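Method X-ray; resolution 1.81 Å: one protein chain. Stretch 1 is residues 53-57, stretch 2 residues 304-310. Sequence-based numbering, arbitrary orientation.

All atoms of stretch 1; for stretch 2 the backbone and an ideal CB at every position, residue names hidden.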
ATOM      1  N   LYS A  53       2.293  -3.654 -17.614  1.00 12.78           N
ATOM      2  CA  LYS A  53       2.928  -2.981 -16.511  1.00 14.16           C
ATOM      3  C   LYS A  53       2.295  -1.608 -16.277  1.00 14.50           C
ATOM      4  O   LYS A  53       2.063  -0.863 -17.237  1.00 14.61           O
ATOM      5  CB  LYS A  53       4.435  -2.844 -16.753  1.00 16.99           C
ATOM      6  CG  LYS A  53       5.165  -4.152 -16.600  1.00 18.46           C
ATOM      7  CD  LYS A  53       6.635  -4.006 -16.941  1.00 25.30           C
ATOM      8  CE  LYS A  53       7.403  -3.375 -15.795  1.00 28.29           C
ATOM      9  NZ  LYS A  53       8.761  -2.975 -16.235  1.00 33.63           N
ATOM     10  N   VAL A  54       2.005  -1.297 -15.014  1.00 14.08           N
ATOM     11  CA  VAL A  54       1.351  -0.056 -14.651  1.00 12.83           C
ATOM     12  C   VAL A  54       2.040   0.522 -13.423  1.00 12.84           C
ATOM     13  O   VAL A  54       2.363  -0.206 -12.465  1.00 11.10           O
ATOM     14  CB  VAL A  54      -0.150  -0.276 -14.337  1.00 13.46           C
ATOM     15  CG1 VAL A  54      -0.823   1.054 -14.054  1.00 14.63           C
ATOM     16  CG2 VAL A  54      -0.886  -0.975 -15.469  1.00 14.96           C
ATOM     17  N   TYR A  55       2.233   1.838 -13.427  1.00 12.00           N
ATOM     18  CA  TYR A  55       2.636   2.559 -12.207  1.00 12.18           C
ATOM     19  C   TYR A  55       1.434   2.740 -11.279  1.00 12.70           C
ATOM     20  O   TYR A  55       0.478   3.412 -11.636  1.00 12.74           O
ATOM     21  CB  TYR A  55       3.211   3.913 -12.570  1.00 12.32           C
ATOM     22  CG  TYR A  55       4.574   3.786 -13.202  1.00 13.81           C
ATOM     23  CD1 TYR A  55       5.683   3.549 -12.410  1.00 14.84           C
ATOM     24  CD2 TYR A  55       4.736   3.833 -14.593  1.00 17.42           C
ATOM     25  CE1 TYR A  55       6.935   3.317 -12.979  1.00 15.77           C
ATOM     26  CE2 TYR A  55       6.001   3.631 -15.174  1.00 16.97           C
ATOM     27  CZ  TYR A  55       7.062   3.331 -14.360  1.00 16.36           C
ATOM     28  OH  TYR A  55       8.335   3.149 -14.865  1.00 17.24           O
ATOM     29  N   VAL A  56       1.452   2.057 -10.144  1.00 10.35           N
ATOM     30  CA  VAL A  56       0.233   1.936  -9.287  1.00 11.60           C
ATOM     31  C   VAL A  56       0.269   2.804  -8.033  1.00 11.40           C
ATOM     32  O   VAL A  56      -0.651   2.758  -7.169  1.00 11.59           O
ATOM     33  CB  VAL A  56      -0.018   0.480  -8.865  1.00 12.62           C
ATOM     34  CG1 VAL A  56      -0.293  -0.368 -10.103  1.00 12.99           C
ATOM     35  CG2 VAL A  56       1.128  -0.084  -8.055  1.00 11.62           C
ATOM     36  N   ALA A  57       1.297   3.633  -7.935  1.00 12.25           N
ATOM     37  CA  ALA A  57       1.383   4.622  -6.850  1.00 12.34           C
ATOM     38  C   ALA A  57       1.239   3.983  -5.475  1.00 13.25           C
ATOM     39  O   ALA A  57       1.943   3.014  -5.199  1.00 11.58           O
ATOM     40  CB  ALA A  57       0.364   5.718  -7.098  1.00 13.24           C
ATOM     41  N   UNK A 304      -8.653  -9.540  -4.157  1.00 14.86           N
ATOM     42  CA  UNK A 304      -8.739  -9.049  -5.505  1.00 13.37           C
ATOM     43  C   UNK A 304      -7.845  -7.855  -5.806  1.00 14.63           C
ATOM     44  O   UNK A 304      -7.364  -7.125  -4.902  1.00 14.03           O
ATOM     45  CB  UNK A 304     -10.193  -8.681  -5.807  1.00 13.37           C
ATOM     46  N   UNK A 305      -7.757  -7.543  -7.083  1.00 14.02           N
ATOM     47  CA  UNK A 305      -6.949  -6.403  -7.502  1.00 13.71           C
ATOM     48  C   UNK A 305      -7.533  -5.880  -8.790  1.00 13.70           C
ATOM     49  O   UNK A 305      -7.727  -6.648  -9.750  1.00 13.63           O
ATOM     50  CB  UNK A 305      -5.476  -6.780  -7.674  1.00 13.71           C
ATOM     51  N   UNK A 306      -7.849  -4.588  -8.812  1.00 12.34           N
ATOM     52  CA  UNK A 306      -8.120  -3.870 -10.064  1.00 12.36           C
ATOM     53  C   UNK A 306      -6.920  -2.973 -10.374  1.00 13.10           C
ATOM     54  O   UNK A 306      -6.500  -2.124  -9.531  1.00 11.68           O
ATOM     55  CB  UNK A 306      -9.407  -3.048  -9.967  1.00 12.36           C
ATOM     56  N   UNK A 307      -6.372  -3.133 -11.586  1.00 12.36           N
ATOM     57  CA  UNK A 307      -5.212  -2.348 -12.018  1.00 11.57           C
ATOM     58  C   UNK A 307      -5.581  -1.494 -13.240  1.00 11.87           C
ATOM     59  O   UNK A 307      -6.255  -1.945 -14.181  1.00 12.52           O
ATOM     60  CB  UNK A 307      -4.032  -3.266 -12.343  1.00 11.57           C
ATOM     61  N   UNK A 308      -5.185  -0.225 -13.179  1.00 11.03           N
ATOM     62  CA  UNK A 308      -5.481   0.766 -14.158  1.00 12.01           C
ATOM     63  C   UNK A 308      -4.798   2.072 -13.750  1.00 12.40           C
ATOM     64  O   UNK A 308      -4.314   2.184 -12.619  1.00 13.80           O
ATOM     65  CB  UNK A 308      -6.993   0.941 -14.314  1.00 12.01           C
ATOM     66  N   UNK A 309      -4.766   3.029 -14.667  1.00 11.89           N
ATOM     67  CA  UNK A 309      -4.181   4.354 -14.401  1.00 12.34           C
ATOM     68  C   UNK A 309      -5.085   5.401 -15.048  1.00 12.41           C
ATOM     69  O   UNK A 309      -5.226   5.468 -16.260  1.00 12.02           O
ATOM     70  CB  UNK A 309      -2.751   4.456 -14.935  1.00 12.34           C
ATOM     71  N   UNK A 310      -5.704   6.221 -14.221  1.00 12.89           N
ATOM     72  CA  UNK A 310      -6.661   7.258 -14.693  1.00 12.56           C
ATOM     73  C   UNK A 310      -5.988   8.165 -15.720  1.00 14.58           C
ATOM     74  O   UNK A 310      -4.755   8.412 -15.682  1.00 13.67           O
ATOM     75  CB  UNK A 310      -7.184   8.093 -13.523  1.00 12.56           C
TER

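Position 304 lies beyond the reach of stretch 1, and its extended backbone (phi/psi -150/169) is open to almost any residue. The deposited residue is Gly304.

At position 305 the CA-to-CB bond points toward stretch 1, yet no atom of that stretch lies within 5.5 Å of the ideal CB. A short side chain would leave the gap before Val56 unfilled, whereas a long apolar one, aromatic or aliphatic, could cross it. The residue is Phe305, with chi1 in the t well. Its ring reaches across so that CZ comes 4.4 Å from Val56 CG1, a loose apolar contact in which the methyl sits at the ring edge, near its plane.

At position 306 the CB is directed out of reach of stretch 1, which therefore sets no preference. Phe306 occupies it and makes no contact here.

Position 307 points toward stretch 1. The ideal CB stands 5.0 Å from Val54 CG2 and 5.2 Å from Val56 CG1, facing two valine side chains that offer neither charge nor hydrogen-bonding group. A medium-sized apolar side chain suits this space, such as leucine, isoleucine or methionine, and the beta backbone (-118/134) is comfortable for a branched CB. The deposited residue is Ile307, in a t,t conformation. Ile307 CD1 comes 3.7 Å from Val54 CB and 3.9 Å from Val56 CG1, and Ile307 CG1 is likewise 3.9 Å from Val56 CG1, so the side chain packs against both valines.

At position 308 the CB points away, so many side chains, small or large, would be compatible with what stretch 1 offers. The residue is Ala308. Its carbonyl O lies 3.9 Å from Val54 CG1 and accepts a 2.7 Å hydrogen bond from the O of water 1, which also donates to Tyr55 O at 2.9 Å. This water links two carbonyls across an interface that has no direct hydrogen bond.

Position 309 turns toward stretch 1 once more, its ideal CB 4.0 Å from Val54 CG1 and 4.7 Å from Tyr55 O. A methyl beside a carbonyl acceptor would accommodate an aliphatic, an aromatic or a polar side chain with a donor. It is His309. The ring presents its edge to the carbonyl, with CD2 3.4 Å from Tyr55 O, while His309 ND1 donates to the backbone O of position 310 at 2.9 Å and NE2 is hydrogen-bonded elsewhere in the structure.

Position 310 is again out of reach and unconstrained by stretch 1; it is Val310.

Stretch 2, residues 304-310: GFFIAHV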
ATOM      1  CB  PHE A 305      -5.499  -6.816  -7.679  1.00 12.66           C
ATOM      2  CG  PHE A 305      -4.574  -5.679  -8.058  1.00 13.41           C
ATOM      3  CD1 PHE A 305      -4.665  -4.447  -7.413  1.00 14.57           C
ATOM      4  CD2 PHE A 305      -3.516  -5.893  -8.920  1.00 14.44           C
ATOM      5  CE1 PHE A 305      -3.777  -3.421  -7.677  1.00 15.71           C
ATOM      6  CE2 PHE A 305      -2.629  -4.873  -9.211  1.00 15.00           C
ATOM      7  CZ  PHE A 305      -2.768  -3.625  -8.609  1.00 15.35           C
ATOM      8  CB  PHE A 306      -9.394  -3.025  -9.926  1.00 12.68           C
ATOM      9  CG  PHE A 306      -9.644  -2.078 -11.061  1.00 13.08           C
ATOM     10  CD1 PHE A 306     -10.126  -2.540 -12.296  1.00 13.65           C
ATOM     11  CD2 PHE A 306      -9.481  -0.716 -10.895  1.00 12.78           C
ATOM     12  CE1 PHE A 306     -10.410  -1.641 -13.324  1.00 12.52           C
ATOM     13  CE2 PHE A 306      -9.739   0.167 -11.915  1.00 12.82           C
ATOM     14  CZ  PHE A 306     -10.181  -0.300 -13.148  1.00 13.04           C
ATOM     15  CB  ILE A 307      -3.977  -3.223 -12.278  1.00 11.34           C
ATOM     16  CG1 ILE A 307      -2.712  -2.380 -12.366  1.00 11.47           C
ATOM     17  CG2 ILE A 307      -4.163  -4.095 -13.509  1.00 11.45           C
ATOM     18  CD1 ILE A 307      -1.443  -3.231 -12.498  1.00 12.68           C
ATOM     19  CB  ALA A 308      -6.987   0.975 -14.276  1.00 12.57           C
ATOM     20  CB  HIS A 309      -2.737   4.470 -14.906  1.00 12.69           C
ATOM     21  CG  HIS A 309      -2.015   5.686 -14.398  1.00 13.30           C
ATOM     22  ND1 HIS A 309      -2.454   6.974 -14.646  1.00 13.43           N
ATOM     23  CD2 HIS A 309      -0.937   5.811 -13.590  1.00 14.08           C
ATOM     24  CE1 HIS A 309      -1.663   7.834 -14.017  1.00 13.16           C
ATOM     25  NE2 HIS A 309      -0.753   7.154 -13.357  1.00 12.73           N
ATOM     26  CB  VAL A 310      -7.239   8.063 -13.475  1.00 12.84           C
ATOM     27  CG1 VAL A 310      -6.178   9.033 -12.944  1.00 12.65           C
ATOM     28  CG2 VAL A 310      -8.529   8.799 -13.815  1.00 13.40           C
TER
HETATM   29  O   HOH W   1      -2.318   3.220 -11.113  1.00 13.66           O
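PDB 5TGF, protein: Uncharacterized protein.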